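Local coordinates for CBS domain containing membrane protein (Sphaerobacter thermophilus, PDB 4ESY), which is of unknown function but carries a C-terminal pair of CBS domains, a module that in relatives commonly binds adenosine-containing ligands, at residues Gln17-Ile20 / Arg21-Leu24; Val151-Arg154 / Asp155-Leu159. All blocks are in the same frame, centred on the assembly; numbering follows the deposited sequence.

How the contacts relate
Contact 1, a tight turn in the loop between helix 2-17 and strand 31-32, comes long before contact 2, where strand 146-152 passes directly into helix 153-157. In space their centres are about 11 Å apart, on the same side of the chain's centre. Apolar side chains join them: Ile23 CG2 lies 3.8 Å from Leu159 CD1, and Leu24 CD2 is 4.0 Å from Val151 CG2. Both contacts also pack on helix 124-134, with Ile127 touched by Ile20 from contact 1 and by Val151 and Leu156 from contact 2. The start of the first CBS sequence range is thereby built into one core with elements of the second.

Contact 1. Residues Gln17-Ile20 / Arg21-Leu24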
# COMPACT_ATOMS: atom_id res chain seq x y z
N GLN B 17 -12.62 0.98 19.73
CA GLN B 17 -12.12 0.59 21.04
C GLN B 17 -11.23 -0.64 21.00
O GLN B 17 -10.64 -0.99 22.00
CB GLN B 17 -13.26 0.37 22.04
CG GLN B 17 -14.01 1.67 22.37
CD GLN B 17 -13.08 2.81 22.80
OE1 GLN B 17 -13.11 3.90 22.23
NE2 GLN B 17 -12.24 2.55 23.81
N VAL B 18 -11.12 -1.28 19.84
CA VAL B 18 -10.18 -2.39 19.66
C VAL B 18 -8.73 -1.98 19.98
O VAL B 18 -8.24 -0.97 19.49
CB VAL B 18 -10.26 -2.88 18.20
CG1 VAL B 18 -9.14 -3.89 17.87
CG2 VAL B 18 -11.68 -3.43 17.90
N PRO B 19 -8.02 -2.76 20.81
CA PRO B 19 -6.65 -2.27 21.06
C PRO B 19 -5.75 -2.55 19.86
O PRO B 19 -5.92 -3.56 19.17
CB PRO B 19 -6.18 -3.06 22.29
CG PRO B 19 -7.10 -4.26 22.36
CD PRO B 19 -8.41 -3.86 21.70
N ILE B 20 -4.81 -1.63 19.62
CA ILE B 20 -3.82 -1.78 18.56
C ILE B 20 -3.20 -3.16 18.47
O ILE B 20 -3.10 -3.73 17.38
CB ILE B 20 -2.68 -0.74 18.68
CG1 ILE B 20 -3.20 0.62 18.28
CG2 ILE B 20 -1.54 -1.07 17.72
CD1 ILE B 20 -3.86 0.54 16.94
N ARG B 21 -2.80 -3.72 19.60
CA ARG B 21 -2.11 -5.01 19.56
C ARG B 21 -2.94 -6.10 18.85
O ARG B 21 -2.39 -7.05 18.32
CB ARG B 21 -1.63 -5.46 20.96
CG ARG B 21 -2.47 -6.55 21.60
CD ARG B 21 -2.23 -6.66 23.10
NE ARG B 21 -3.26 -5.93 23.84
CZ ARG B 21 -3.01 -5.03 24.78
NH1 ARG B 21 -1.75 -4.75 25.12
NH2 ARG B 21 -4.02 -4.42 25.39
N ASP B 22 -4.27 -5.92 18.80
CA ASP B 22 -5.16 -6.86 18.11
C ASP B 22 -5.05 -6.79 16.58
O ASP B 22 -5.42 -7.72 15.90
CB ASP B 22 -6.62 -6.65 18.53
CG ASP B 22 -6.94 -7.28 19.87
OD1 ASP B 22 -6.08 -7.96 20.47
OD2 ASP B 22 -8.09 -7.10 20.33
N ILE B 23 -4.56 -5.68 16.04
CA ILE B 23 -4.45 -5.56 14.60
C ILE B 23 -3.03 -5.82 14.09
O ILE B 23 -2.82 -5.89 12.87
CB ILE B 23 -4.99 -4.23 14.03
CG1 ILE B 23 -4.05 -3.06 14.30
CG2 ILE B 23 -6.38 -3.94 14.61
CD1 ILE B 23 -4.52 -1.73 13.62
N LEU B 24 -2.08 -6.00 15.01
CA LEU B 24 -0.72 -6.36 14.62
C LEU B 24 -0.64 -7.85 14.44
O LEU B 24 -0.22 -8.57 15.34
CB LEU B 24 0.28 -5.92 15.70
CG LEU B 24 0.33 -4.40 15.85
CD1 LEU B 24 1.30 -4.01 16.97
CD2 LEU B 24 0.72 -3.75 14.52
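Ile20, Pro19 and Arg21 carry most of this local contact, in which the chain folds back on itself within a few residues. The carbonyl of Ile20 is its polar centre: Ile23 N donates to Ile20 O at 2.8 Å, arriving from well above the carbonyl plane, and Leu24 N adds a weak bond to the same oxygen at 3.4 Å. One step earlier, Asp22 N donates to Pro19 O at 2.9 Å, the donor again standing 44° out of the carbonyl plane. These successive three-residue closures make two overlapping beta turns with helical backbone angles. The turns fall at the start of the first CBS sequence range, yet Ile20 packs on Ile127 of helix 124-134 and on Val141 of strand 138-143, both in the second. Val18 shares a backbone hydrogen bond with Val124, and Ile20 with Asp122, joining the turns to the same region.

Among the apolar side chains, Ile20 CD1 meets Ile23 CD1 at 4.1 Å, while the CG2 branch of Ile20 turns to Leu24 CD1. Ile23 holds CG1 between its backbone N and carbonyl carbon (chi1 75°), which sets that methylene 3.3 Å from Ile20 O. Asp22 crosses the proline ring obliquely, its OD2 lying 3.5 Å from Pro19 CD, and its CB rests against Val18 CG1. Arg21 leaves the backbone pointing away from residues 17-20 as a whole, but the bend at chi3 (98°) brings NH2 to within 4.0 Å of Pro19 CB. Its side chain also touches Pro120 and Glu121, and Ile23 reaches an aromatic side chain of the neighbouring subunit.

Contact 2. Residues Val151-Arg154 / Asp155-Leu159; sequences VTRR and DLLKL
Asp155 turns back on Thr152 across the first turn of helix 153-157, and the two residues form a capping box. From its start, the aspartate side chain meets Thr152: CB lies 3.4 Å from Thr152 O, and CG is 3.1 Å from Thr152 OG1. With CG set beside its own backbone N (chi1 -62°), the carboxylate faces the strand end, where OD2 accepts from Thr152 N at 2.9 Å. That bond is nearly straight (171°), although the N-H comes from above the carboxylate plane. The second oxygen, OD1, takes a weak bond from a water that also contacts Thr152 OG1. In return, Asp155 N donates to Thr152 OG1 at 3.1 Å, the N-cap bond. Replaced by alanine, this residue would lose the carboxylate, and Thr152 N is likely to be left without its acceptor, the capping box reduced to the backbone amide's bond to Thr152 OG1. Val151 CG1 packs 3.8 Å from Leu156 CD2, the side chains crossing at about a right angle, and Leu157 N bonds to Arg153 O. The N-cap amide and one first-turn amide are thus each satisfied by a side-chain oxygen, and the carboxylate at the helix N-terminus is likely to be favoured in its charged form.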
# COMPACT_ATOMS: atom_id res chain seq x y z
N VAL B 151 1.71 0.55 11.84
CA VAL B 151 0.32 0.56 11.43
C VAL B 151 0.22 1.57 10.28
O VAL B 151 0.73 2.69 10.37
CB VAL B 151 -0.60 0.97 12.59
CG1 VAL B 151 -2.03 1.32 12.07
CG2 VAL B 151 -0.64 -0.15 13.63
N THR B 152 -0.35 1.13 9.16
CA THR B 152 -0.48 2.02 8.01
C THR B 152 -1.93 2.49 7.84
O THR B 152 -2.86 1.93 8.41
CB THR B 152 -0.08 1.31 6.72
OG1 THR B 152 -0.97 0.21 6.52
CG2 THR B 152 1.35 0.78 6.84
N ARG B 153 -2.10 3.49 6.99
CA ARG B 153 -3.43 3.97 6.63
C ARG B 153 -4.22 2.82 5.98
O ARG B 153 -5.37 2.63 6.31
CB ARG B 153 -3.31 5.20 5.72
CG ARG B 153 -4.60 5.93 5.44
CD ARG B 153 -4.33 7.21 4.64
NE ARG B 153 -3.70 8.25 5.46
CZ ARG B 153 -4.36 9.27 6.03
NH1 ARG B 153 -5.67 9.39 5.86
NH2 ARG B 153 -3.70 10.18 6.75
N ARG B 154 -3.59 2.03 5.11
CA ARG B 154 -4.27 0.87 4.53
C ARG B 154 -4.83 -0.11 5.57
O ARG B 154 -5.96 -0.59 5.41
CB ARG B 154 -3.36 0.11 3.55
CG ARG B 154 -3.98 -1.26 3.16
CD ARG B 154 -3.18 -2.08 2.13
NE ARG B 154 -3.85 -3.33 1.78
CZ ARG B 154 -3.28 -4.32 1.09
NH1 ARG B 154 -2.01 -4.19 0.69
NH2 ARG B 154 -3.96 -5.44 0.80
N ASP B 155 -4.03 -0.45 6.59
CA ASP B 155 -4.50 -1.26 7.70
C ASP B 155 -5.77 -0.68 8.31
O ASP B 155 -6.74 -1.40 8.60
CB ASP B 155 -3.46 -1.36 8.83
CG ASP B 155 -2.13 -2.04 8.39
OD1 ASP B 155 -2.16 -2.93 7.49
OD2 ASP B 155 -1.05 -1.67 8.95
N LEU B 156 -5.77 0.61 8.55
CA LEU B 156 -6.87 1.18 9.29
C LEU B 156 -8.15 1.20 8.42
O LEU B 156 -9.25 1.07 8.94
CB LEU B 156 -6.51 2.59 9.78
CG LEU B 156 -5.48 2.66 10.91
CD1 LEU B 156 -5.37 4.10 11.37
CD2 LEU B 156 -5.79 1.79 12.13
N LEU B 157 -7.98 1.31 7.11
CA LEU B 157 -9.13 1.44 6.21
C LEU B 157 -9.88 0.13 6.06
O LEU B 157 -10.98 0.12 5.52
CB LEU B 157 -8.69 1.94 4.85
CG LEU B 157 -8.37 3.41 4.94
CD1 LEU B 157 -7.58 3.88 3.71
CD2 LEU B 157 -9.70 4.19 5.07
N LYS B 158 -9.28 -0.96 6.53
CA LYS B 158 -9.99 -2.24 6.66
C LYS B 158 -10.98 -2.23 7.83
O LYS B 158 -11.83 -3.11 7.92
CB LYS B 158 -8.98 -3.38 6.86
CG LYS B 158 -8.10 -3.66 5.63
CD LYS B 158 -7.02 -4.65 6.00
CE LYS B 158 -6.25 -5.07 4.77
NZ LYS B 158 -5.20 -6.00 5.18
N LEU B 159 -10.87 -1.22 8.68
CA LEU B 159 -11.67 -1.09 9.90
C LEU B 159 -12.57 0.14 9.94
O LEU B 159 -13.71 0.05 10.37
CB LEU B 159 -10.76 -1.03 11.12
CG LEU B 159 -10.00 -2.34 11.34
CD1 LEU B 159 -8.87 -2.14 12.33
CD2 LEU B 159 -11.00 -3.30 11.89
O HOH W 1 -0.36 -2.01 4.76